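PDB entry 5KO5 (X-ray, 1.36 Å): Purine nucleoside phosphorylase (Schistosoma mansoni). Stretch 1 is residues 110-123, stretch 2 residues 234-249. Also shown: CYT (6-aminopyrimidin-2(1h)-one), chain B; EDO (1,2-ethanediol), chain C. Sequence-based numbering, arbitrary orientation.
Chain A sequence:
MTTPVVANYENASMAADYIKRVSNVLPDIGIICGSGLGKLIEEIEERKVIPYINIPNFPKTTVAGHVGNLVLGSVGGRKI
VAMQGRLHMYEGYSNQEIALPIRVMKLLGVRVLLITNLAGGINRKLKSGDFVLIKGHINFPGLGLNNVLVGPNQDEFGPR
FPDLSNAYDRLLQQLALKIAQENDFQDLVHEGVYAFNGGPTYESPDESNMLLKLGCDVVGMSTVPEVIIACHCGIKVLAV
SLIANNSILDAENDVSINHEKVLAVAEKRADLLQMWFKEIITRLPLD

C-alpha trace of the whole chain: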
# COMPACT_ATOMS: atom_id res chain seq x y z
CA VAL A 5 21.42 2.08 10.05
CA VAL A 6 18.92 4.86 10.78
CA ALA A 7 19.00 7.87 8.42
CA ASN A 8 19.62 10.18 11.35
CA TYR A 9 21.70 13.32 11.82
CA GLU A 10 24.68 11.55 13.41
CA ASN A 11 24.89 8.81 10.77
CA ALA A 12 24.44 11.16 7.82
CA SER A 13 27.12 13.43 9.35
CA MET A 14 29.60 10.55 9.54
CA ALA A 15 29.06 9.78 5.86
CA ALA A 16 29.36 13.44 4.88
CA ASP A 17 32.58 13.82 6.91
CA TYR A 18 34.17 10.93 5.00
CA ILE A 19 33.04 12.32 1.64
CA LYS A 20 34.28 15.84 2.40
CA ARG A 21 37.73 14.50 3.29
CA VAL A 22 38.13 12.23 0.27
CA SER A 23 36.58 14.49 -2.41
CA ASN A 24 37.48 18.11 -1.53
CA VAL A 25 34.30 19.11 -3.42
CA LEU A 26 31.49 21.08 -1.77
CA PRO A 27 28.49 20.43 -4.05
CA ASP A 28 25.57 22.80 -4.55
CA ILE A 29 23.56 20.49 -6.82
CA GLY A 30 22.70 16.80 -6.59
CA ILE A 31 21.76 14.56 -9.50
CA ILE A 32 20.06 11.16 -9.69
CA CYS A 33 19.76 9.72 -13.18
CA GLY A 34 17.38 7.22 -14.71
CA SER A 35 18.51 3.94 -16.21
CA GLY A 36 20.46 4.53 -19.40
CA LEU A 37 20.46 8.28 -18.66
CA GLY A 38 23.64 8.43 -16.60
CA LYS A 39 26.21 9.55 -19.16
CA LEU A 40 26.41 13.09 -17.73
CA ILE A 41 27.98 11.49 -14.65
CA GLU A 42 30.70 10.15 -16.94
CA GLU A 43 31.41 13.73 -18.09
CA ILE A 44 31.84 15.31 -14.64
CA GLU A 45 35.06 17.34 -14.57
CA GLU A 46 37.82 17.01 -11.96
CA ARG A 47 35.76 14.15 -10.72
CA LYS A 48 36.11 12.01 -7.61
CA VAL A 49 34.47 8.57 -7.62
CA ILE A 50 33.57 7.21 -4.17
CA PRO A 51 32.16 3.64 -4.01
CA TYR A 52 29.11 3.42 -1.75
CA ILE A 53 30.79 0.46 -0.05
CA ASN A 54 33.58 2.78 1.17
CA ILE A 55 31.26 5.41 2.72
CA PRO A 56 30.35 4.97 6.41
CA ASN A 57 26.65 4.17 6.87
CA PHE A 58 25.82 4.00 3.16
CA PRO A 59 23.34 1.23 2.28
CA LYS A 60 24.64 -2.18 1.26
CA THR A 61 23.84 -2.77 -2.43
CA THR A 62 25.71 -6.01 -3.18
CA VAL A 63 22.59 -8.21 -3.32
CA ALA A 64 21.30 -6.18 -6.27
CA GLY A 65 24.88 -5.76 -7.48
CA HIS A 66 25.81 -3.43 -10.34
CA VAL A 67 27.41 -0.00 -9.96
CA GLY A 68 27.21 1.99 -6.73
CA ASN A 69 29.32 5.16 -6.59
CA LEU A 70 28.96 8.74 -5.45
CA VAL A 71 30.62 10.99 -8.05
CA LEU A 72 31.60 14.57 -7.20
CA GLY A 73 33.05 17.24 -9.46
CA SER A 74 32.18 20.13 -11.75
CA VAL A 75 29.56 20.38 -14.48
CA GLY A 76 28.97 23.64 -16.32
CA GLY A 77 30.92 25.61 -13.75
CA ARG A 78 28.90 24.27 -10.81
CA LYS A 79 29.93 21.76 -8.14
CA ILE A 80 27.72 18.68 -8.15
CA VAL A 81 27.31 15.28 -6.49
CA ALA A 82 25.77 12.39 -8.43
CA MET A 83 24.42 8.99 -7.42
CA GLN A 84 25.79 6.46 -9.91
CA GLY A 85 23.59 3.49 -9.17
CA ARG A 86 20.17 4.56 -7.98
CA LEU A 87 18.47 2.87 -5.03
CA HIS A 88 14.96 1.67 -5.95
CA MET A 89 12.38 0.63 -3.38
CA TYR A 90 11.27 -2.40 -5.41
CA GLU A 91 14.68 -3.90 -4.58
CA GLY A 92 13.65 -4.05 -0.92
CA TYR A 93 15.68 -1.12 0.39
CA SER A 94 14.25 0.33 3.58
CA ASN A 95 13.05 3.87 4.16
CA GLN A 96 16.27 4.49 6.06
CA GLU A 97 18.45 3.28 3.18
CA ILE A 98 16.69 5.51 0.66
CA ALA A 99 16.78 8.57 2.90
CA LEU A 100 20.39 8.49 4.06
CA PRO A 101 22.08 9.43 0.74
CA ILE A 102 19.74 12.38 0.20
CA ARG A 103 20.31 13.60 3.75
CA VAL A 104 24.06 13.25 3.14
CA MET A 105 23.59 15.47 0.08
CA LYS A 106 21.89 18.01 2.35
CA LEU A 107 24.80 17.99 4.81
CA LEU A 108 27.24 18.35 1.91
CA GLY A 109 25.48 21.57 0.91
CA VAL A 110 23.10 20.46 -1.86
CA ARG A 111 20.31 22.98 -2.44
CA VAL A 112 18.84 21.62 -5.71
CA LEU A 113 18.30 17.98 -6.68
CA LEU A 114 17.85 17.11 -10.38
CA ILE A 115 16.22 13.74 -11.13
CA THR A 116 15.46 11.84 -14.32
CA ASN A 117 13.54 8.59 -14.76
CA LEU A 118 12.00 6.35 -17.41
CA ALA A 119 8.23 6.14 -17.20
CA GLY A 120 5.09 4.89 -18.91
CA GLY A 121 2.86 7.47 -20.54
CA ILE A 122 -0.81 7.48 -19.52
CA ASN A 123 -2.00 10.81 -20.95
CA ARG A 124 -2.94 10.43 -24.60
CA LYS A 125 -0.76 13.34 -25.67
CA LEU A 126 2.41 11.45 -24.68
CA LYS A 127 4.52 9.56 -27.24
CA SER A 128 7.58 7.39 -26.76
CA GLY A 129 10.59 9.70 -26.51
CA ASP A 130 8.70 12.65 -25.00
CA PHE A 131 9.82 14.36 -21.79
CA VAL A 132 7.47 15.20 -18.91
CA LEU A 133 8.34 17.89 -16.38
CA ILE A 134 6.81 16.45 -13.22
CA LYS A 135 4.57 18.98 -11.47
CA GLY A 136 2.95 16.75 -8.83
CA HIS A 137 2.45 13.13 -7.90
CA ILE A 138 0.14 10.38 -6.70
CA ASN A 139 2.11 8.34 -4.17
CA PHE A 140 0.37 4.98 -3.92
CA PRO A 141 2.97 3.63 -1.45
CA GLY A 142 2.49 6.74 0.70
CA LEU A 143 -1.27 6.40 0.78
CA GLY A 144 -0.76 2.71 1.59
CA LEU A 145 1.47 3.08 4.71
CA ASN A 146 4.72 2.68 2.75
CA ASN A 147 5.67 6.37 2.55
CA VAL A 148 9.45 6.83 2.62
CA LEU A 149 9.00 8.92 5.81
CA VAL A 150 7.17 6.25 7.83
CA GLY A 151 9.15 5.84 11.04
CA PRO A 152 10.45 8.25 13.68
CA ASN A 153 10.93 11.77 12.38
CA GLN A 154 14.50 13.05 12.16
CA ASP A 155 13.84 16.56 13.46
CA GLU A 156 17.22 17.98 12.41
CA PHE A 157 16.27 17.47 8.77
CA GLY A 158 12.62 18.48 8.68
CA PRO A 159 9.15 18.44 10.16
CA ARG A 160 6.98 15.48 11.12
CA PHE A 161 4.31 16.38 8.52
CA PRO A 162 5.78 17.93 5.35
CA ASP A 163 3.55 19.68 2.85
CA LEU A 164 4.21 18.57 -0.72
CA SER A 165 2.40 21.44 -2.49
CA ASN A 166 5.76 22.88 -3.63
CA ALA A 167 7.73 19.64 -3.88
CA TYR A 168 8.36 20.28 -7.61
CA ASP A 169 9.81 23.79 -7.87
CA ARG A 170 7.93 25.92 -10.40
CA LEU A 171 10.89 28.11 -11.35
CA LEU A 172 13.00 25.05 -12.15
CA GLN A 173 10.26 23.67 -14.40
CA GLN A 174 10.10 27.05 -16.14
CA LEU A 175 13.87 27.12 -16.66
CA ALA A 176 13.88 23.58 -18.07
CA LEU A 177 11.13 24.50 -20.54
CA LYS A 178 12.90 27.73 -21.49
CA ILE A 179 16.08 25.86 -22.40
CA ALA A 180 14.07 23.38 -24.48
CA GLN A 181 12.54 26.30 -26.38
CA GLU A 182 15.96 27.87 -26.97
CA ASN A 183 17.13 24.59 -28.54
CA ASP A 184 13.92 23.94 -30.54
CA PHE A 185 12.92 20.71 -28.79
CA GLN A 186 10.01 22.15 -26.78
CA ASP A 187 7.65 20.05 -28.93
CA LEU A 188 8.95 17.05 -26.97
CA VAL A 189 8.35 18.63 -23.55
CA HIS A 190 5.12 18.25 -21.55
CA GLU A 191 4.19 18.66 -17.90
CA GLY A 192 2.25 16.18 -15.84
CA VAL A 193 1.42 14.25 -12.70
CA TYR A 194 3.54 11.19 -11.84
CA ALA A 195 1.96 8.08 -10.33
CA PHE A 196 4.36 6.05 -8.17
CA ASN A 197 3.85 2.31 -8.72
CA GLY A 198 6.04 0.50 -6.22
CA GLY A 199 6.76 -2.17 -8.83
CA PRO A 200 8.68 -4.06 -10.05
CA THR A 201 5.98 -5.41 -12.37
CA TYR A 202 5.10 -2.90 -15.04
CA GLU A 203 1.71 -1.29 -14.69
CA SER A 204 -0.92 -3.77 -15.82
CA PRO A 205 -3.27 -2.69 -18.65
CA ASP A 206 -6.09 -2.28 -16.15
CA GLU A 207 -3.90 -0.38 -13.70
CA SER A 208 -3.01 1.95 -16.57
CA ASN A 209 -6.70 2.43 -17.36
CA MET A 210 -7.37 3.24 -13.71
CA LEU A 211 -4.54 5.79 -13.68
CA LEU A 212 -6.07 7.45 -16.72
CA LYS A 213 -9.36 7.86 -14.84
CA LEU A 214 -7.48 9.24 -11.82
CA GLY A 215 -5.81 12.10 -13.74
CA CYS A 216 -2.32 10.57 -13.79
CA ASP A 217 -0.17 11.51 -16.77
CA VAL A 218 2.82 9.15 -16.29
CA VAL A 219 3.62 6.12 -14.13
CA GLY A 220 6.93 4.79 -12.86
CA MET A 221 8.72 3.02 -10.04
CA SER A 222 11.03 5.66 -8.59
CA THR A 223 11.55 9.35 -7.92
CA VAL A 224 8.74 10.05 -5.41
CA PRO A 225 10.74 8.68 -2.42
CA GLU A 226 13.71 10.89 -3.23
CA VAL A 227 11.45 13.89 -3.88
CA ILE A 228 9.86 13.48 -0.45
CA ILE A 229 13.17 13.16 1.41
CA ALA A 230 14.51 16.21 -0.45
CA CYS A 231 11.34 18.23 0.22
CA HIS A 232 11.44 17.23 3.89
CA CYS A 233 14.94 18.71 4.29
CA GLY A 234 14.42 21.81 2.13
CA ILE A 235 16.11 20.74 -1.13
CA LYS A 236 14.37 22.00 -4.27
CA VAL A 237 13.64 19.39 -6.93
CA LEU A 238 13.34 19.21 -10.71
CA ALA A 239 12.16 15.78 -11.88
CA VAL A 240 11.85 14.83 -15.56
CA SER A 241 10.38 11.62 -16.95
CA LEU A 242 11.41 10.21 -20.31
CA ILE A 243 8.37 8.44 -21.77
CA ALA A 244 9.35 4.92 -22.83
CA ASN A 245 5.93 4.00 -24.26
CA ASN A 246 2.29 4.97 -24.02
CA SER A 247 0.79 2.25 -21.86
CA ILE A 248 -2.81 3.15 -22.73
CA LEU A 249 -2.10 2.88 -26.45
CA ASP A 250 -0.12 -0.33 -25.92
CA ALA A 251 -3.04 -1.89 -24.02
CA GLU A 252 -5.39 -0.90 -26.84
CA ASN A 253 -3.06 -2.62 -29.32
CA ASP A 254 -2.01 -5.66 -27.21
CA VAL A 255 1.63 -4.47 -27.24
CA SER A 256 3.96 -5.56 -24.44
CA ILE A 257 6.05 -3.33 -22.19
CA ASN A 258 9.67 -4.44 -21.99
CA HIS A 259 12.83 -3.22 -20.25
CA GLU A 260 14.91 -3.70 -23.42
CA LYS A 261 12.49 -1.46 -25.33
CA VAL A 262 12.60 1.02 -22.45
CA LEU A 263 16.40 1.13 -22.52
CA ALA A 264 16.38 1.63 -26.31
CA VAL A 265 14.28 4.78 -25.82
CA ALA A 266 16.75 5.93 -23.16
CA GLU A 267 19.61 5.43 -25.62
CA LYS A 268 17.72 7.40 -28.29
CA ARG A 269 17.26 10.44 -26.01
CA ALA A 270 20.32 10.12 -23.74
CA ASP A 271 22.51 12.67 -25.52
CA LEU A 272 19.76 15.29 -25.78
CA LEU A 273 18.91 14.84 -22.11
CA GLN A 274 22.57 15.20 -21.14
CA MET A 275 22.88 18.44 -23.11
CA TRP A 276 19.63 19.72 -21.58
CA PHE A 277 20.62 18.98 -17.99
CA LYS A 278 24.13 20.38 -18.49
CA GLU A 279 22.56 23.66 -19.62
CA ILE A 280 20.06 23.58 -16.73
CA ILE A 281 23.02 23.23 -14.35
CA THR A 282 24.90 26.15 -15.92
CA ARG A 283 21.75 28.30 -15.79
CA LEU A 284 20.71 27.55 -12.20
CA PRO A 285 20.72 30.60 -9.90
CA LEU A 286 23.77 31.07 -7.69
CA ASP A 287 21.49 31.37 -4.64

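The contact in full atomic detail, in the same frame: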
# COMPACT_ATOMS: atom_id res chain seq x y z
N VAL A 110 23.97 20.48 -0.70
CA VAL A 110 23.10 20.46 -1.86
C VAL A 110 21.85 21.28 -1.59
O VAL A 110 21.19 21.11 -0.55
CB VAL A 110 22.75 19.01 -2.25
CG1 VAL A 110 21.57 18.98 -3.23
CG2 VAL A 110 23.97 18.33 -2.84
N ARG A 111 21.53 22.19 -2.51
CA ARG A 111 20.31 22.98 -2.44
C ARG A 111 19.29 22.62 -3.51
O ARG A 111 18.11 22.92 -3.32
CB ARG A 111 20.63 24.48 -2.55
CG ARG A 111 21.37 25.04 -1.35
CD ARG A 111 21.48 26.56 -1.44
NE ARG A 111 22.28 26.98 -2.58
CZ ARG A 111 23.60 27.16 -2.54
NH1 ARG A 111 24.26 26.93 -1.41
NH2 ARG A 111 24.26 27.55 -3.62
N VAL A 112 19.72 22.00 -4.61
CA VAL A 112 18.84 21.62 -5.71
C VAL A 112 19.19 20.20 -6.11
O VAL A 112 20.37 19.87 -6.29
CB VAL A 112 19.03 22.56 -6.91
CG1 VAL A 112 18.24 22.06 -8.12
CG2 VAL A 112 18.63 23.99 -6.54
N LEU A 113 18.16 19.36 -6.24
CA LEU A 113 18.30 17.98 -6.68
C LEU A 113 17.61 17.84 -8.04
O LEU A 113 16.43 18.17 -8.17
CB LEU A 113 17.66 17.04 -5.66
CG LEU A 113 17.61 15.55 -6.02
CD1 LEU A 113 19.00 14.99 -6.31
CD2 LEU A 113 16.95 14.80 -4.87
N LEU A 114 18.36 17.36 -9.03
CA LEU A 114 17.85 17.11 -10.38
C LEU A 114 17.70 15.61 -10.56
O LEU A 114 18.65 14.86 -10.29
CB LEU A 114 18.83 17.64 -11.43
CG LEU A 114 19.25 19.11 -11.29
CD1 LEU A 114 20.24 19.50 -12.39
CD2 LEU A 114 18.03 20.04 -11.28
N ILE A 115 16.53 15.17 -11.02
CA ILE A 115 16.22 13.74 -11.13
C ILE A 115 15.65 13.45 -12.51
O ILE A 115 14.80 14.19 -13.02
CB ILE A 115 15.18 13.33 -10.07
CG1 ILE A 115 15.62 13.75 -8.67
CG2 ILE A 115 14.93 11.82 -10.12
CD1 ILE A 115 14.56 13.48 -7.60
N THR A 116 16.11 12.35 -13.12
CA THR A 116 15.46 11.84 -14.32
C THR A 116 15.02 10.40 -14.07
O THR A 116 15.54 9.71 -13.20
CB THR A 116 16.37 11.89 -15.57
OG1 THR A 116 17.55 11.11 -15.34
CG2 THR A 116 16.76 13.33 -15.89
N ASN A 117 14.02 9.96 -14.84
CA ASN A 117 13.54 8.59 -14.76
C ASN A 117 12.96 8.20 -16.11
O ASN A 117 12.73 9.04 -16.98
CB ASN A 117 12.53 8.40 -13.61
CG ASN A 117 11.24 9.19 -13.81
OD1 ASN A 117 10.53 9.01 -14.79
ND2 ASN A 117 10.93 10.04 -12.84
N LEU A 118 12.75 6.89 -16.28
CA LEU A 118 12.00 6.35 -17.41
C LEU A 118 10.61 5.99 -16.91
O LEU A 118 10.46 5.43 -15.81
CB LEU A 118 12.69 5.10 -17.98
CG LEU A 118 13.69 5.24 -19.12
CD1 LEU A 118 13.05 5.81 -20.38
CD2 LEU A 118 14.87 6.08 -18.71
N ALA A 119 9.59 6.32 -17.69
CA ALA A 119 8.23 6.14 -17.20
C ALA A 119 7.30 5.71 -18.33
O ALA A 119 7.61 5.89 -19.51
CB ALA A 119 7.69 7.43 -16.57
N GLY A 120 6.16 5.14 -17.96
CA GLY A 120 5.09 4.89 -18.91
C GLY A 120 4.17 6.09 -19.05
O GLY A 120 3.80 6.72 -18.06
N GLY A 121 3.81 6.40 -20.29
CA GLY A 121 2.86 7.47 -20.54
C GLY A 121 1.43 6.98 -20.40
O GLY A 121 1.06 5.92 -20.94
N ILE A 122 0.61 7.74 -19.68
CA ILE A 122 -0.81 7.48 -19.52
C ILE A 122 -1.64 8.47 -20.33
O ILE A 122 -2.55 8.09 -21.06
CB ILE A 122 -1.21 7.51 -18.03
CG1 ILE A 122 -0.42 6.48 -17.22
CG2 ILE A 122 -2.71 7.28 -17.89
CD1 ILE A 122 -0.75 5.02 -17.57
N ASN A 123 -1.34 9.77 -20.18
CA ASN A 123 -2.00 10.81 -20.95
C ASN A 123 -1.86 10.54 -22.44
O ASN A 123 -0.79 10.17 -22.92
CB ASN A 123 -1.35 12.16 -20.63
CG ASN A 123 -2.14 13.35 -21.17
OD1 ASN A 123 -2.33 13.49 -22.38
ND2 ASN A 123 -2.59 14.21 -20.27
N GLY A 234 14.29 20.50 2.74
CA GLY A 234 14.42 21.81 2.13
C GLY A 234 15.21 21.89 0.83
O GLY A 234 15.62 22.99 0.44
N ILE A 235 15.43 20.77 0.16
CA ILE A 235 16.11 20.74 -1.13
C ILE A 235 15.06 20.87 -2.22
O ILE A 235 14.06 20.14 -2.24
CB ILE A 235 16.91 19.43 -1.28
CG1 ILE A 235 18.08 19.40 -0.30
CG2 ILE A 235 17.41 19.26 -2.72
CD1 ILE A 235 18.84 18.10 -0.31
N LYS A 236 15.27 21.82 -3.14
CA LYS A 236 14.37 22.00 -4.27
C LYS A 236 14.62 20.91 -5.30
O LYS A 236 15.74 20.42 -5.43
CB LYS A 236 14.60 23.38 -4.90
CG LYS A 236 14.28 24.54 -3.98
CD LYS A 236 14.47 25.86 -4.72
CE LYS A 236 14.21 27.05 -3.81
NZ LYS A 236 15.20 27.11 -2.70
N VAL A 237 13.57 20.54 -6.03
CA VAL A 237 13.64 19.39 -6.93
C VAL A 237 13.13 19.77 -8.32
O VAL A 237 12.11 20.45 -8.45
CB VAL A 237 12.81 18.20 -6.40
CG1 VAL A 237 12.78 17.08 -7.43
CG2 VAL A 237 13.37 17.70 -5.09
N LEU A 238 13.84 19.30 -9.35
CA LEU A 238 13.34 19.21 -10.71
C LEU A 238 13.38 17.74 -11.08
O LEU A 238 14.43 17.11 -10.96
CB LEU A 238 14.24 19.98 -11.68
CG LEU A 238 13.88 19.77 -13.15
CD1 LEU A 238 12.53 20.41 -13.48
CD2 LEU A 238 14.96 20.32 -14.05
N ALA A 239 12.24 17.19 -11.51
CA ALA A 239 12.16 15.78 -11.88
C ALA A 239 11.58 15.70 -13.28
O ALA A 239 10.54 16.30 -13.56
CB ALA A 239 11.27 15.01 -10.91
N VAL A 240 12.25 14.94 -14.16
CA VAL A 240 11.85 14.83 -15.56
C VAL A 240 11.73 13.36 -15.92
O VAL A 240 12.67 12.59 -15.70
CB VAL A 240 12.88 15.52 -16.48
CG1 VAL A 240 12.49 15.34 -17.95
CG2 VAL A 240 13.00 16.99 -16.11
N SER A 241 10.58 12.97 -16.46
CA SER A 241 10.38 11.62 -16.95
C SER A 241 10.61 11.57 -18.45
O SER A 241 10.13 12.43 -19.19
CB SER A 241 8.95 11.14 -16.71
OG SER A 241 8.72 10.87 -15.34
N LEU A 242 11.34 10.55 -18.90
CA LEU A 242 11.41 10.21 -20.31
C LEU A 242 10.38 9.12 -20.57
O LEU A 242 10.40 8.08 -19.91
CB LEU A 242 12.81 9.71 -20.67
CG LEU A 242 13.00 9.12 -22.07
CD1 LEU A 242 12.65 10.13 -23.15
CD2 LEU A 242 14.42 8.64 -22.23
N ILE A 243 9.47 9.36 -21.51
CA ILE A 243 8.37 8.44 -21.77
C ILE A 243 8.89 7.29 -22.64
O ILE A 243 9.29 7.49 -23.79
CB ILE A 243 7.19 9.16 -22.44
CG1 ILE A 243 6.70 10.33 -21.57
CG2 ILE A 243 6.09 8.17 -22.78
CD1 ILE A 243 6.32 9.91 -20.14
N ALA A 244 8.88 6.08 -22.08
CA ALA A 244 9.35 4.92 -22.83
C ALA A 244 8.30 4.41 -23.82
O ALA A 244 8.65 3.86 -24.87
CB ALA A 244 9.75 3.80 -21.88
N ASN A 245 7.02 4.58 -23.50
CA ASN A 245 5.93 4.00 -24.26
C ASN A 245 4.67 4.65 -23.74
O ASN A 245 4.66 5.21 -22.64
CB ASN A 245 5.85 2.49 -24.01
CG ASN A 245 5.44 2.16 -22.59
OD1 ASN A 245 6.19 2.44 -21.65
ND2 ASN A 245 4.25 1.60 -22.41
N ASN A 246 3.60 4.58 -24.52
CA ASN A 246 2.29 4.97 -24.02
C ASN A 246 1.54 3.70 -23.64
O ASN A 246 1.15 2.92 -24.51
CB ASN A 246 1.50 5.79 -25.02
CG ASN A 246 0.26 6.37 -24.40
OD1 ASN A 246 -0.64 5.63 -24.04
ND2 ASN A 246 0.24 7.68 -24.20
N SER A 247 1.35 3.51 -22.34
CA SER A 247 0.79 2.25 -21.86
C SER A 247 -0.68 2.11 -22.21
O SER A 247 -1.18 0.99 -22.34
CB SER A 247 1.02 2.10 -20.36
OG SER A 247 2.40 2.16 -20.08
N ILE A 248 -1.40 3.23 -22.35
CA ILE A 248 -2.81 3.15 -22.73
C ILE A 248 -2.93 2.69 -24.18
O ILE A 248 -3.71 1.79 -24.50
CB ILE A 248 -3.51 4.50 -22.50
CG1 ILE A 248 -3.65 4.81 -21.00
CG2 ILE A 248 -4.87 4.55 -23.22
CD1 ILE A 248 -4.54 3.84 -20.24
N LEU A 249 -2.13 3.29 -25.06
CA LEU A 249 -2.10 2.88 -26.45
C LEU A 249 -1.65 1.43 -26.58
O LEU A 249 -2.23 0.65 -27.34
CB LEU A 249 -1.18 3.81 -27.23
CG LEU A 249 -1.39 4.07 -28.71
CD1 LEU A 249 -2.84 4.42 -28.97
CD2 LEU A 249 -0.48 5.21 -29.14
N3 CYT B . 6.69 1.83 -16.71
C4 CYT B . 6.99 1.95 -18.00
N1 CYT B . 8.92 2.44 -16.17
C2 CYT B . 7.64 2.06 -15.77
O2 CYT B . 7.40 1.91 -14.56
N4 CYT B . 6.01 1.70 -18.89
C5 CYT B . 8.29 2.35 -18.44
C6 CYT B . 9.21 2.58 -17.49
C1 EDO C . 12.80 4.88 -13.03
O1 EDO C . 12.29 3.88 -12.15
C2 EDO C . 14.30 4.79 -13.16
O2 EDO C . 14.66 5.20 -14.48
O HOH W 1 17.21 24.50 -1.18

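Strands 112-121 and 236-246 lie side by side as parallel neighbours, one residue against the next from V112 with K236 to A119 with I243. Stretch 1 makes its hydrogen bonds to stretch 2 through its odd-numbered residues, R111 to N123.

V110 CG1 meets I235 CD1 at 4.1 Å. The pairing opens at R111. Its carbonyl accepts from K236, N to R111 O at 3.1 Å, while its side chain points away. A water bridges R111 O and G234 O, donating to both.

V112 makes no backbone hydrogen bond to stretch 2, but its CA lies 3.3 Å from K236 O, a CA-H...O contact. L113 N donates to K236 O at 2.8 Å, nearly straight at 171°. L113 O accepts from L238 N at 3.1 Å. Its CB also packs on I235 CG2 at 3.7 Å.

L114 shares a face of the sheet with L238, and its CD2 reaches L238 CB at 3.8 Å. I115 points to the other face. Its CD1 is 4.0 Å from V237 CG1, and its CB is 4.3 Å from A239 CB. I115 N donates to L238 O at 2.9 Å, and I115 O accepts from V240 N at 2.9 Å.

T116 touches V240 mainly through backbone, T116 CA to V240 O at 3.2 Å. N117 N donates to V240 O at 3.1 Å, and N117 O accepts from L242 N at 2.8 Å. N117 adds a side-chain link: S241 OG donates to N117 OD1 at 2.7 Å. Both side chains are buried on the same face of the sheet; N117 ND2 is hydrogen-bonded elsewhere in the structure.

L118 CD1 packs on L242 CD2 at 3.6 Å and on A244 CB at 4.1 Å. Its amide N donates to 1,2-ethanediol O2 at 3.1 Å. A119 N donates to L242 O at 2.9 Å, and A119 O accepts from A244 N at 2.9 Å.

Beyond this the register slips by one, so that G121 faces N246. G120 lies against the ligand, G120 N to CYT C4 at 3.3 Å. A CB on G120 would clash with CYT N4 and S247 OG. N245 OD1 accepts from CYT N4 at 2.9 Å. G121 N donates to N245 O at 2.8 Å, and G121 O accepts from S247 N at 2.8 Å.

I122 CG2 meets I248 CG1 at 4.1 Å. At N123 the carbonyl O accepts from N246 ND2 at 3.0 Å. N246 OD1 caps the following helix, accepting from L249 N at 3.0 Å.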